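Local coordinates for acyl-CoA dehydrogenase (Slackia heliotrinireducens, PDB 4RM7), which belongs to the acyl-CoA dehydrogenase family, with helical N- and C-terminal domains flanking a beta-sheet middle domain, and assembles from four chains, at residues T67-E79 with R299-R311. Sequence-based numbering, arbitrary orientation.
Sequences TYDLFAQVLVIEE and RNLVYGAAREYDR
In the acyl-CoA dehydrogenase fold, this interface joins the N-terminal helical domain to the C-terminal helix bundle: Phe71 of helix 70-84 enters a knobs-into-holes site formed by Tyr303, Ala306, Arg307 and Asp310 of helix 282-311. The short segments run roughly antiparallel, their axes at 148° and 8.3 Å apart at closest approach. The ring of Phe71 reaches Tyr303 because chi1 (-177°) sets CG opposite the backbone N, and the two form a T-shaped pair, the Phe71 edge on the Tyr303 face; the planes lie 81° apart and CE1 of Phe71 is 3.5 Å from CG of Tyr303. Arg307 lies alongside the same ring, its CG making a CH-pi contact over one face and its guanidinium an off-centre cation-pi contact, while CD1 of Leu75 lies over the rim of the opposite face. Tyr303 reciprocates as a knob among Phe71, Val74, Leu75 and Glu78. At one end of the interface the carboxylate of Asp310 accepts from two successive backbone amides at the start of helix 70-84: OD1 from N of Leu70 (2.9 Å) and OD2 from N of Phe71 (3.0 Å), each on its syn side. A water bridges OD2 of Asp310 to N of Ala72. At the other end, Arg299 and Glu78 form a side-on salt bridge, guanidinium and carboxylate nearly coplanar; NH2 of Arg299 also hydrogen-bonds OE1 of Gln258. Both donors converge on OE2 of Glu78, with NE and NH2 of Arg299 each 2.9 Å away.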
loop_
_atom_site.group_PDB
_atom_site.type_symbol
_atom_site.label_atom_id
_atom_site.label_comp_id
_atom_site.label_asym_id
_atom_site.label_seq_id
_atom_site.Cartn_x
_atom_site.Cartn_y
_atom_site.Cartn_z
ATOM N N THR A 67 30.413 18.298 -20.378
ATOM C CA THR A 67 29.755 17.290 -19.558
ATOM C C THR A 67 29.718 15.925 -20.244
ATOM O O THR A 67 29.925 15.817 -21.454
ATOM C CB THR A 67 28.313 17.704 -19.235
ATOM O OG1 THR A 67 27.527 17.620 -20.429
ATOM C CG2 THR A 67 28.267 19.130 -18.711
ATOM N N TYR A 68 29.446 14.886 -19.464
ATOM C CA TYR A 68 29.120 13.594 -20.035
ATOM C C TYR A 68 27.701 13.619 -20.637
ATOM O O TYR A 68 26.934 14.569 -20.435
ATOM C CB TYR A 68 29.252 12.505 -18.978
ATOM C CG TYR A 68 30.677 12.331 -18.515
ATOM C CD1 TYR A 68 31.526 11.431 -19.154
ATOM C CD2 TYR A 68 31.194 13.086 -17.462
ATOM C CE1 TYR A 68 32.838 11.279 -18.750
ATOM C CE2 TYR A 68 32.510 12.936 -17.052
ATOM C CZ TYR A 68 33.324 12.033 -17.706
ATOM O OH TYR A 68 34.629 11.870 -17.318
ATOM N N ASP A 69 27.365 12.587 -21.401
ATOM C CA ASP A 69 26.020 12.451 -21.937
ATOM C C ASP A 69 25.232 11.501 -21.030
ATOM O O ASP A 69 25.301 10.270 -21.186
ATOM C CB ASP A 69 26.053 11.930 -23.374
ATOM C CG ASP A 69 26.716 12.908 -24.350
ATOM O OD1 ASP A 69 26.634 14.145 -24.136
ATOM O OD2 ASP A 69 27.317 12.437 -25.348
ATOM N N LEU A 70 24.490 12.079 -20.085
ATOM C CA LEU A 70 23.870 11.314 -18.997
ATOM C C LEU A 70 22.800 10.300 -19.453
ATOM O O LEU A 70 22.771 9.174 -18.963
ATOM C CB LEU A 70 23.260 12.270 -17.969
ATOM C CG LEU A 70 22.842 11.618 -16.652
ATOM C CD1 LEU A 70 23.990 10.903 -15.998
ATOM C CD2 LEU A 70 22.336 12.647 -15.711
ATOM N N PHE A 71 21.928 10.694 -20.377
ATOM C CA PHE A 71 20.937 9.767 -20.905
ATOM C C PHE A 71 21.634 8.555 -21.513
ATOM O O PHE A 71 21.212 7.422 -21.288
ATOM C CB PHE A 71 20.044 10.438 -21.946
ATOM C CG PHE A 71 18.951 9.550 -22.468
ATOM C CD1 PHE A 71 18.105 8.878 -21.591
ATOM C CD2 PHE A 71 18.754 9.384 -23.832
ATOM C CE1 PHE A 71 17.076 8.044 -22.070
ATOM C CE2 PHE A 71 17.728 8.543 -24.325
ATOM C CZ PHE A 71 16.888 7.882 -23.441
ATOM N N ALA A 72 22.714 8.791 -22.257
ATOM C CA ALA A 72 23.483 7.688 -22.839
ATOM C C ALA A 72 24.042 6.764 -21.761
ATOM O O ALA A 72 23.942 5.537 -21.865
ATOM C CB ALA A 72 24.612 8.219 -23.709
ATOM N N GLN A 73 24.636 7.365 -20.735
ATOM C CA GLN A 73 25.153 6.616 -19.604
ATOM C C GLN A 73 24.069 5.759 -18.948
ATOM O O GLN A 73 24.310 4.614 -18.568
ATOM C CB GLN A 73 25.757 7.573 -18.584
ATOM C CG GLN A 73 27.126 8.094 -18.965
ATOM C CD GLN A 73 27.616 9.152 -17.984
ATOM O OE1 GLN A 73 26.812 9.919 -17.427
ATOM N NE2 GLN A 73 28.932 9.194 -17.757
ATOM N N VAL A 74 22.876 6.329 -18.830
ATOM C CA VAL A 74 21.729 5.646 -18.272
ATOM C C VAL A 74 21.308 4.437 -19.106
ATOM O O VAL A 74 21.018 3.360 -18.568
ATOM C CB VAL A 74 20.564 6.626 -18.131
ATOM C CG1 VAL A 74 19.226 5.903 -18.064
ATOM C CG2 VAL A 74 20.784 7.478 -16.915
ATOM N N LEU A 75 21.293 4.600 -20.420
ATOM C CA LEU A 75 20.974 3.474 -21.288
ATOM C C LEU A 75 22.023 2.370 -21.126
ATOM O O LEU A 75 21.677 1.186 -21.108
ATOM C CB LEU A 75 20.876 3.917 -22.751
ATOM C CG LEU A 75 19.764 4.908 -23.100
ATOM C CD1 LEU A 75 19.882 5.336 -24.567
ATOM C CD2 LEU A 75 18.370 4.327 -22.803
ATOM N N VAL A 76 23.295 2.755 -20.978
ATOM C CA VAL A 76 24.366 1.767 -20.828
ATOM C C VAL A 76 24.157 1.007 -19.524
ATOM O O VAL A 76 24.079 -0.224 -19.523
ATOM C CB VAL A 76 25.774 2.413 -20.869
ATOM C CG1 VAL A 76 26.824 1.465 -20.360
ATOM C CG2 VAL A 76 26.136 2.831 -22.278
ATOM N N ILE A 77 23.993 1.735 -18.425
ATOM C CA ILE A 77 23.816 1.101 -17.116
ATOM C C ILE A 77 22.535 0.288 -16.993
ATOM O O ILE A 77 22.559 -0.821 -16.459
ATOM C CB ILE A 77 23.857 2.139 -16.011
ATOM C CG1 ILE A 77 25.242 2.776 -15.984
ATOM C CG2 ILE A 77 23.516 1.504 -14.645
ATOM C CD1 ILE A 77 25.247 4.139 -15.395
ATOM N N GLU A 78 21.423 0.808 -17.506
ATOM C CA GLU A 78 20.168 0.053 -17.451
ATOM C C GLU A 78 20.288 -1.261 -18.242
ATOM O O GLU A 78 19.839 -2.305 -17.784
ATOM C CB GLU A 78 18.993 0.887 -17.976
ATOM C CG GLU A 78 17.745 0.077 -18.293
ATOM C CD GLU A 78 16.662 0.861 -19.060
ATOM O OE1 GLU A 78 17.005 1.787 -19.820
ATOM O OE2 GLU A 78 15.456 0.541 -18.911
ATOM N N GLU A 79 20.927 -1.219 -19.407
ATOM C CA GLU A 79 21.020 -2.415 -20.229
ATOM C C GLU A 79 21.949 -3.482 -19.647
ATOM O O GLU A 79 21.641 -4.672 -19.719
ATOM C CB GLU A 79 21.470 -2.060 -21.650
ATOM C CG GLU A 79 21.522 -3.253 -22.637
ATOM C CD GLU A 79 20.181 -4.018 -22.831
ATOM O OE1 GLU A 79 19.142 -3.702 -22.196
ATOM O OE2 GLU A 79 20.173 -4.960 -23.648
ATOM N N ARG A 299 11.074 4.135 -15.468
ATOM C CA ARG A 299 11.818 4.459 -16.681
ATOM C C ARG A 299 11.568 5.907 -17.058
ATOM O O ARG A 299 12.491 6.644 -17.387
ATOM C CB ARG A 299 11.428 3.514 -17.824
ATOM C CG ARG A 299 12.288 3.647 -19.068
ATOM C CD ARG A 299 12.101 2.468 -20.039
ATOM N NE ARG A 299 12.770 1.269 -19.550
ATOM C CZ ARG A 299 12.170 0.120 -19.239
ATOM N NH1 ARG A 299 10.847 -0.008 -19.353
ATOM N NH2 ARG A 299 12.906 -0.901 -18.784
ATOM N N ASN A 300 10.309 6.311 -16.986
ATOM C CA ASN A 300 9.937 7.683 -17.202
ATOM C C ASN A 300 10.663 8.663 -16.251
ATOM O O ASN A 300 11.068 9.735 -16.671
ATOM C CB ASN A 300 8.431 7.828 -17.044
ATOM C CG ASN A 300 7.672 7.407 -18.286
ATOM O OD1 ASN A 300 8.223 7.408 -19.394
ATOM N ND2 ASN A 300 6.391 7.074 -18.116
ATOM N N LEU A 301 10.832 8.292 -14.986
ATOM C CA LEU A 301 11.465 9.191 -14.037
ATOM C C LEU A 301 12.962 9.231 -14.289
ATOM O O LEU A 301 13.561 10.304 -14.313
ATOM C CB LEU A 301 11.187 8.779 -12.598
ATOM C CG LEU A 301 9.747 8.961 -12.114
ATOM C CD1 LEU A 301 9.577 8.366 -10.714
ATOM C CD2 LEU A 301 9.340 10.423 -12.100
ATOM N N VAL A 302 13.561 8.069 -14.520
ATOM C CA VAL A 302 15.001 8.005 -14.741
ATOM C C VAL A 302 15.380 8.703 -16.057
ATOM O O VAL A 302 16.202 9.626 -16.064
ATOM C CB VAL A 302 15.485 6.559 -14.724
ATOM C CG1 VAL A 302 16.965 6.487 -15.045
ATOM C CG2 VAL A 302 15.235 5.968 -13.356
ATOM N N TYR A 303 14.731 8.317 -17.151
ATOM C CA TYR A 303 14.987 8.950 -18.444
ATOM C C TYR A 303 14.710 10.442 -18.438
ATOM O O TYR A 303 15.407 11.216 -19.112
ATOM C CB TYR A 303 14.148 8.320 -19.553
ATOM C CG TYR A 303 14.565 6.923 -19.951
ATOM C CD1 TYR A 303 13.998 6.308 -21.074
ATOM C CD2 TYR A 303 15.516 6.209 -19.219
ATOM C CE1 TYR A 303 14.366 5.025 -21.459
ATOM C CE2 TYR A 303 15.875 4.902 -19.596
ATOM C CZ TYR A 303 15.282 4.326 -20.714
ATOM O OH TYR A 303 15.633 3.075 -21.120
ATOM N N GLY A 304 13.680 10.856 -17.710
ATOM C CA GLY A 304 13.320 12.272 -17.689
ATOM C C GLY A 304 14.408 13.075 -16.978
ATOM O O GLY A 304 14.876 14.091 -17.488
ATOM N N ALA A 305 14.833 12.601 -15.805
ATOM C CA ALA A 305 15.867 13.301 -15.045
ATOM C C ALA A 305 17.140 13.370 -15.872
ATOM O O ALA A 305 17.804 14.399 -15.906
ATOM C CB ALA A 305 16.135 12.614 -13.692
ATOM N N ALA A 306 17.464 12.279 -16.560
ATOM C CA ALA A 306 18.680 12.241 -17.356
ATOM C C ALA A 306 18.613 13.191 -18.549
ATOM O O ALA A 306 19.587 13.881 -18.860
ATOM C CB ALA A 306 18.960 10.836 -17.825
ATOM N N ARG A 307 17.473 13.232 -19.226
ATOM C CA ARG A 307 17.366 14.082 -20.402
ATOM C C ARG A 307 17.377 15.562 -20.000
ATOM O O ARG A 307 17.890 16.394 -20.746
ATOM C CB ARG A 307 16.114 13.731 -21.225
ATOM C CG ARG A 307 16.231 12.427 -22.030
ATOM C CD ARG A 307 14.980 12.157 -22.889
ATOM N NE ARG A 307 15.240 11.398 -24.117
ATOM C CZ ARG A 307 14.429 10.438 -24.595
ATOM N NH1 ARG A 307 13.305 10.102 -23.955
ATOM N NH2 ARG A 307 14.731 9.798 -25.722
ATOM N N GLU A 308 16.849 15.884 -18.819
ATOM C CA GLU A 308 16.955 17.252 -18.274
ATOM C C GLU A 308 18.397 17.735 -18.196
ATOM O O GLU A 308 18.705 18.842 -18.619
ATOM C CB GLU A 308 16.347 17.350 -16.876
ATOM C CG GLU A 308 14.910 17.795 -16.829
ATOM C CD GLU A 308 14.396 17.924 -15.398
ATOM O OE1 GLU A 308 15.145 17.599 -14.456
ATOM O OE2 GLU A 308 13.246 18.373 -15.210
ATOM N N TYR A 309 19.281 16.918 -17.635
ATOM C CA TYR A 309 20.681 17.303 -17.570
ATOM C C TYR A 309 21.205 17.633 -18.947
ATOM O O TYR A 309 21.856 18.647 -19.143
ATOM C CB TYR A 309 21.536 16.199 -16.974
ATOM C CG TYR A 309 21.637 16.216 -15.478
ATOM C CD1 TYR A 309 22.493 17.102 -14.820
ATOM C CD2 TYR A 309 20.888 15.328 -14.715
ATOM C CE1 TYR A 309 22.582 17.098 -13.438
ATOM C CE2 TYR A 309 20.987 15.297 -13.337
ATOM C CZ TYR A 309 21.828 16.179 -12.705
ATOM O OH TYR A 309 21.889 16.134 -11.341
ATOM N N ASP A 310 20.908 16.772 -19.906
ATOM C CA ASP A 310 21.516 16.902 -21.214
ATOM C C ASP A 310 20.987 18.144 -21.928
ATOM O O ASP A 310 21.661 18.691 -22.788
ATOM C CB ASP A 310 21.282 15.638 -22.047
ATOM C CG ASP A 310 21.969 14.391 -21.455
ATOM O OD1 ASP A 310 22.924 14.513 -20.653
ATOM O OD2 ASP A 310 21.559 13.270 -21.815
ATOM N N ARG A 311 19.791 18.596 -21.552
ATOM C CA ARG A 311 19.268 19.872 -22.040
ATOM C C ARG A 311 19.845 21.084 -21.309
ATOM O O ARG A 311 19.622 22.208 -21.725
ATOM C CB ARG A 311 17.751 19.950 -21.889
ATOM C CG ARG A 311 16.957 19.082 -22.781
ATOM C CD ARG A 311 15.488 19.495 -22.740
ATOM N NE ARG A 311 14.781 19.276 -21.470
ATOM C CZ ARG A 311 14.202 18.124 -21.123
ATOM N NH1 ARG A 311 14.287 17.063 -21.922
ATOM N NH2 ARG A 311 13.557 18.026 -19.970
HETATM O O HOH W 1 22.995 11.498 -23.816
#